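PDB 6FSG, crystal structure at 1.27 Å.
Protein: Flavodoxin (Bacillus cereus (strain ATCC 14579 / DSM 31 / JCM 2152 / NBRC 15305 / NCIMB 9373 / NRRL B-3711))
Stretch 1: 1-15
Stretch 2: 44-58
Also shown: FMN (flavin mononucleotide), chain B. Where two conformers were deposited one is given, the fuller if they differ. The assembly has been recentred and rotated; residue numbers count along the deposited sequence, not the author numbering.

Stretch 1 1-15: SKLVMIFASMSGNTE
Stretch 2 (44-58) SILEQYDGIILGAYT

Residues 2-7 and 51-55 form neighbouring parallel strands, their N-to-C directions 12° apart and their axes approaching to 4.6 Å. Backbone angles are extended throughout, from -112/126 at Lys2 to -127/155 at Phe7 and from -142/148 at Gly51 to -129/134 at Gly55. Leu3 pairs with Gly51, Val4 with Ile52, Met5 with Ile53, Ile6 with Leu54 and Phe7 with Gly55, at CA-CA separations of 4.8, 5.1, 4.6, 5.0 and 4.3 Å. Val4 and Ile6 each donate through N and accept through O, so that each spans two residues of the neighbouring strand, as parallel pairing requires: Val4 N to Gly51 O (3.1 Å), Ile53 N to Val4 O (2.9 Å), Ile6 N to Ile53 O (3.0 Å) and Gly55 N to Ile6 O (3.0 Å). Ala8 N to Gly55 O (2.9 Å) continues the ladder. CA-H...O contacts supplement it, the shortest from Met5 CA to Ile53 O (3.1 Å).

Before the second strand, a 3-10 segment ends at Gln48. Asp50 (-80/-29; chi1 m) then holds the Lys2 backbone through two hydrogen bonds: Asp50 N donates to Lys2 O (2.8 Å), while Lys2 N donates almost linearly to Asp50 OD2 (3.0 Å, 173°).

On the sheet face carrying Val4 and Ile6, Val4 (chi1 p) sets its CB over the Tyr49 ring, 3.6 Å from the centroid and 11° off the normal, a CH-pi contact. Tyr49 is m with chi2 -87°. Val4 CG1 meets Leu46 CD2 at 3.8 Å, and Ile6 CD1 approaches the same Leu46 CD2 at 3.9 Å; Ile6 and Leu46 are both m, t. Leu54 (m, t) brings CD2 within 4.0 Å of Ile6 CB.

The other face carries Leu3 (m, t), Met5 (t, t, m) and Ile53 (m, t), with Met5 CE 4.2 Å from Ile53 CG2. Gly51 leaves room for Leu3: an ideal CB there would lie 2.7 Å from Leu3 CD2, a clash.

Beyond the strands, Tyr57 (chi1 p, chi2 -88°) leaves the backbone sideways, but its ring comes nearer the first stretch, with Ala8 O and Ser9 N at the ring edge and FMN O3P over one face. The loop and helix start grip the same phosphate: Met10 N donates to FMN O3P (2.8 Å), Ser11 OG to FMN O2P (2.5 Å, very short), Asn13 N to FMN O2P (2.8 Å), and Ser9 OG (chi1 t) and Thr14 N to FMN O1P (2.7 and 2.8 Å). Gly12, with phi/psi 111/-13, is the helix N-cap residue.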

# COMPACT_ATOMS: atom_id res chain seq x y z
N SER A 1 -2.63 -12.79 -12.82
CA SER A 1 -1.54 -12.71 -11.86
C SER A 1 -2.09 -12.68 -10.44
O SER A 1 -3.28 -12.43 -10.22
CB SER A 1 -0.72 -11.45 -12.12
OG SER A 1 -0.15 -11.51 -13.41
N LYS A 2 -1.22 -12.96 -9.47
CA LYS A 2 -1.61 -13.08 -8.07
C LYS A 2 -0.99 -11.93 -7.28
O LYS A 2 0.22 -11.72 -7.31
CB LYS A 2 -1.18 -14.43 -7.48
CG LYS A 2 -2.00 -14.80 -6.26
CD LYS A 2 -1.73 -16.20 -5.72
CE LYS A 2 -2.35 -16.32 -4.34
NZ LYS A 2 -2.22 -17.64 -3.65
N LEU A 3 -1.84 -11.20 -6.57
CA LEU A 3 -1.46 -9.96 -5.92
C LEU A 3 -1.77 -10.02 -4.43
O LEU A 3 -2.64 -10.76 -3.98
CB LEU A 3 -2.22 -8.79 -6.54
CG LEU A 3 -2.17 -8.74 -8.07
CD1 LEU A 3 -3.08 -7.63 -8.55
CD2 LEU A 3 -0.76 -8.55 -8.63
N VAL A 4 -1.04 -9.21 -3.67
CA VAL A 4 -1.28 -9.05 -2.24
C VAL A 4 -1.34 -7.57 -1.91
O VAL A 4 -0.57 -6.76 -2.45
CB VAL A 4 -0.22 -9.79 -1.39
CG1 VAL A 4 1.18 -9.19 -1.57
CG2 VAL A 4 -0.63 -9.81 0.09
N MET A 5 -2.26 -7.22 -1.01
CA MET A 5 -2.37 -5.88 -0.45
C MET A 5 -2.31 -6.01 1.07
O MET A 5 -3.06 -6.78 1.66
CB MET A 5 -3.69 -5.21 -0.85
CG MET A 5 -3.89 -3.81 -0.27
SD MET A 5 -5.49 -3.07 -0.59
CE MET A 5 -5.37 -2.68 -2.33
N ILE A 6 -1.44 -5.23 1.70
CA ILE A 6 -1.37 -5.17 3.16
C ILE A 6 -1.58 -3.72 3.57
O ILE A 6 -0.81 -2.84 3.18
CB ILE A 6 -0.06 -5.73 3.71
CG1 ILE A 6 0.04 -7.21 3.33
CG2 ILE A 6 0.01 -5.52 5.22
CD1 ILE A 6 1.36 -7.82 3.65
N PHE A 7 -2.61 -3.49 4.38
CA PHE A 7 -2.97 -2.13 4.77
C PHE A 7 -3.07 -1.99 6.29
O PHE A 7 -3.31 -2.96 7.02
CB PHE A 7 -4.29 -1.66 4.13
CG PHE A 7 -5.50 -2.25 4.77
CD1 PHE A 7 -5.97 -3.50 4.39
CD2 PHE A 7 -6.15 -1.58 5.80
CE1 PHE A 7 -7.07 -4.07 5.02
CE2 PHE A 7 -7.24 -2.14 6.42
CZ PHE A 7 -7.71 -3.39 6.04
N ALA A 8 -2.88 -0.75 6.74
CA ALA A 8 -3.11 -0.35 8.12
C ALA A 8 -4.15 0.76 8.15
O ALA A 8 -4.06 1.71 7.37
CB ALA A 8 -1.83 0.18 8.74
N SER A 9 -5.11 0.64 9.06
CA SER A 9 -6.13 1.67 9.23
C SER A 9 -6.63 1.65 10.67
O SER A 9 -7.07 0.62 11.18
CB SER A 9 -7.31 1.45 8.27
OG SER A 9 -8.18 2.57 8.25
N MET A 10 -6.52 2.81 11.32
CA MET A 10 -6.98 3.03 12.69
C MET A 10 -8.42 3.51 12.72
O MET A 10 -9.26 2.94 13.44
CB MET A 10 -6.07 4.08 13.34
CG MET A 10 -6.40 4.40 14.79
SD MET A 10 -6.30 2.95 15.85
CE MET A 10 -4.55 2.61 15.86
N SER A 11 -8.72 4.57 11.96
CA SER A 11 -10.03 5.21 11.97
C SER A 11 -10.88 4.87 10.76
O SER A 11 -12.04 5.28 10.71
CB SER A 11 -9.90 6.74 12.11
OG SER A 11 -9.64 7.39 10.86
N GLY A 12 -10.34 4.14 9.78
CA GLY A 12 -11.12 3.65 8.65
C GLY A 12 -10.81 4.28 7.31
O GLY A 12 -11.27 3.75 6.29
N ASN A 13 -10.07 5.39 7.26
CA ASN A 13 -9.88 6.10 5.99
C ASN A 13 -9.00 5.31 5.01
O ASN A 13 -9.34 5.19 3.83
CB ASN A 13 -9.28 7.47 6.25
CG ASN A 13 -10.19 8.36 7.03
OD1 ASN A 13 -11.41 8.33 6.87
ND2 ASN A 13 -9.61 9.19 7.88
N THR A 14 -7.85 4.82 5.47
CA THR A 14 -7.00 3.99 4.61
C THR A 14 -7.70 2.69 4.24
O THR A 14 -7.52 2.18 3.12
CB THR A 14 -5.64 3.74 5.29
OG1 THR A 14 -5.03 4.99 5.63
CG2 THR A 14 -4.67 2.98 4.39
N GLU A 15 -8.51 2.14 5.14
CA GLU A 15 -9.26 0.93 4.79
C GLU A 15 -10.29 1.20 3.69
O GLU A 15 -10.50 0.35 2.80
CB GLU A 15 -9.93 0.33 6.02
CG GLU A 15 -10.62 -1.00 5.76
CD GLU A 15 -10.81 -1.83 7.03
OE1 GLU A 15 -10.44 -1.37 8.12
OE2 GLU A 15 -11.32 -2.97 6.91
N SER A 44 7.71 -12.17 4.76
CA SER A 44 8.15 -13.15 3.77
C SER A 44 7.06 -13.47 2.75
O SER A 44 7.38 -13.92 1.64
CB SER A 44 8.62 -14.44 4.44
OG SER A 44 7.60 -15.03 5.22
N ILE A 45 5.79 -13.25 3.09
CA ILE A 45 4.74 -13.59 2.13
C ILE A 45 4.83 -12.74 0.87
O ILE A 45 4.40 -13.16 -0.21
CB ILE A 45 3.31 -13.60 2.72
CG1 ILE A 45 2.79 -12.19 2.99
CG2 ILE A 45 3.28 -14.47 3.96
CD1 ILE A 45 1.37 -12.19 3.53
N LEU A 46 5.41 -11.53 0.97
CA LEU A 46 5.51 -10.67 -0.20
C LEU A 46 6.32 -11.32 -1.32
O LEU A 46 6.14 -10.96 -2.49
CB LEU A 46 6.16 -9.34 0.15
CG LEU A 46 5.43 -8.47 1.16
CD1 LEU A 46 6.12 -7.14 1.27
CD2 LEU A 46 3.95 -8.27 0.82
N GLU A 47 7.20 -12.26 -0.99
CA GLU A 47 7.99 -12.93 -2.02
C GLU A 47 7.15 -13.84 -2.90
O GLU A 47 7.62 -14.27 -3.96
CB GLU A 47 9.09 -13.75 -1.36
CG GLU A 47 10.15 -12.89 -0.71
CD GLU A 47 11.26 -13.69 -0.06
OE1 GLU A 47 11.01 -14.82 0.41
OE2 GLU A 47 12.38 -13.16 -0.01
N GLN A 48 5.93 -14.16 -2.49
CA GLN A 48 5.14 -15.18 -3.16
C GLN A 48 4.07 -14.60 -4.07
O GLN A 48 3.25 -15.36 -4.59
CB GLN A 48 4.54 -16.11 -2.12
CG GLN A 48 5.64 -17.00 -1.59
CD GLN A 48 5.37 -17.51 -0.21
OE1 GLN A 48 5.64 -16.82 0.78
NE2 GLN A 48 4.87 -18.72 -0.12
N TYR A 49 4.10 -13.29 -4.32
CA TYR A 49 3.10 -12.60 -5.11
C TYR A 49 3.75 -11.84 -6.26
O TYR A 49 4.89 -11.40 -6.16
CB TYR A 49 2.31 -11.66 -4.21
CG TYR A 49 1.43 -12.43 -3.28
CD1 TYR A 49 0.16 -12.82 -3.66
CD2 TYR A 49 1.88 -12.80 -2.03
CE1 TYR A 49 -0.65 -13.55 -2.81
CE2 TYR A 49 1.09 -13.53 -1.17
CZ TYR A 49 -0.18 -13.90 -1.57
OH TYR A 49 -0.99 -14.63 -0.72
N ASP A 50 2.99 -11.67 -7.34
CA ASP A 50 3.49 -10.99 -8.53
C ASP A 50 3.45 -9.47 -8.37
O ASP A 50 4.24 -8.76 -9.01
CB ASP A 50 2.61 -11.36 -9.72
CG ASP A 50 2.60 -12.87 -10.00
OD1 ASP A 50 3.64 -13.52 -9.80
OD2 ASP A 50 1.55 -13.41 -10.43
N GLY A 51 2.52 -8.98 -7.58
CA GLY A 51 2.38 -7.56 -7.36
C GLY A 51 2.01 -7.33 -5.91
O GLY A 51 1.33 -8.15 -5.29
N ILE A 52 2.47 -6.20 -5.38
CA ILE A 52 2.37 -5.87 -3.97
C ILE A 52 1.85 -4.45 -3.83
O ILE A 52 2.43 -3.53 -4.41
CB ILE A 52 3.75 -5.96 -3.29
CG1 ILE A 52 4.32 -7.38 -3.36
CG2 ILE A 52 3.65 -5.45 -1.87
CD1 ILE A 52 5.82 -7.43 -3.12
N ILE A 53 0.81 -4.26 -3.04
CA ILE A 53 0.31 -2.92 -2.74
C ILE A 53 0.27 -2.76 -1.22
O ILE A 53 -0.32 -3.58 -0.52
CB ILE A 53 -1.08 -2.67 -3.35
CG1 ILE A 53 -1.09 -2.92 -4.86
CG2 ILE A 53 -1.53 -1.25 -3.04
CD1 ILE A 53 -2.47 -2.82 -5.50
N LEU A 54 0.91 -1.71 -0.72
CA LEU A 54 0.88 -1.41 0.71
C LEU A 54 0.09 -0.13 0.96
O LEU A 54 0.18 0.82 0.18
CB LEU A 54 2.30 -1.25 1.28
CG LEU A 54 3.25 -2.42 1.00
CD1 LEU A 54 4.63 -2.15 1.61
CD2 LEU A 54 2.70 -3.76 1.51
N GLY A 55 -0.68 -0.11 2.04
CA GLY A 55 -1.43 1.06 2.42
C GLY A 55 -1.18 1.42 3.87
O GLY A 55 -1.24 0.54 4.73
N ALA A 56 -0.93 2.69 4.17
CA ALA A 56 -0.65 3.05 5.55
C ALA A 56 -0.93 4.52 5.81
O ALA A 56 -0.54 5.38 5.02
CB ALA A 56 0.80 2.76 5.96
N TYR A 57 -1.59 4.80 6.94
CA TYR A 57 -1.62 6.15 7.50
C TYR A 57 -0.26 6.49 8.10
O TYR A 57 0.60 5.63 8.29
CB TYR A 57 -2.73 6.27 8.55
CG TYR A 57 -2.62 5.32 9.74
CD1 TYR A 57 -3.18 4.05 9.69
CD2 TYR A 57 -1.97 5.70 10.92
CE1 TYR A 57 -3.09 3.18 10.76
CE2 TYR A 57 -1.88 4.81 12.01
CZ TYR A 57 -2.44 3.56 11.92
OH TYR A 57 -2.35 2.66 12.98
N THR A 58 -0.05 7.77 8.41
CA THR A 58 1.18 8.25 9.06
C THR A 58 0.86 8.51 10.53
O THR A 58 -0.23 8.99 10.87
CB THR A 58 1.71 9.49 8.33
OG1 THR A 58 1.97 9.15 6.95
CG2 THR A 58 2.99 10.01 8.92
N1 FMN B . -0.77 12.34 9.39
C2 FMN B . 0.26 12.76 8.60
O2 FMN B . 0.00 12.90 7.41
N3 FMN B . 1.52 12.96 9.15
C4 FMN B . 1.79 12.69 10.48
O4 FMN B . 2.95 12.88 10.90
C4A FMN B . 0.71 12.24 11.28
N5 FMN B . 0.85 11.93 12.62
C5A FMN B . -0.24 11.48 13.37
C6 FMN B . -0.11 11.22 14.74
C7 FMN B . -1.21 10.82 15.51
C7M FMN B . -1.04 10.54 16.98
C8 FMN B . -2.45 10.73 14.88
C8M FMN B . -3.69 10.33 15.63
C9 FMN B . -2.59 11.03 13.52
C9A FMN B . -1.49 11.40 12.77
N10 FMN B . -1.65 11.65 11.42
C10 FMN B . -0.56 12.08 10.70
C1' FMN B . -3.01 11.60 10.75
C2' FMN B . -3.53 10.25 10.30
O2' FMN B . -2.61 9.61 9.45
C3' FMN B . -4.85 10.51 9.56
O3' FMN B . -5.84 10.79 10.52
C4' FMN B . -5.37 9.36 8.68
O4' FMN B . -6.60 9.71 8.05
C5' FMN B . -5.60 8.09 9.48
O5' FMN B . -5.88 7.07 8.53
P FMN B . -6.79 5.89 9.04
O1P FMN B . -6.69 4.80 8.01
O2P FMN B . -8.20 6.38 9.11
O3P FMN B . -6.28 5.47 10.40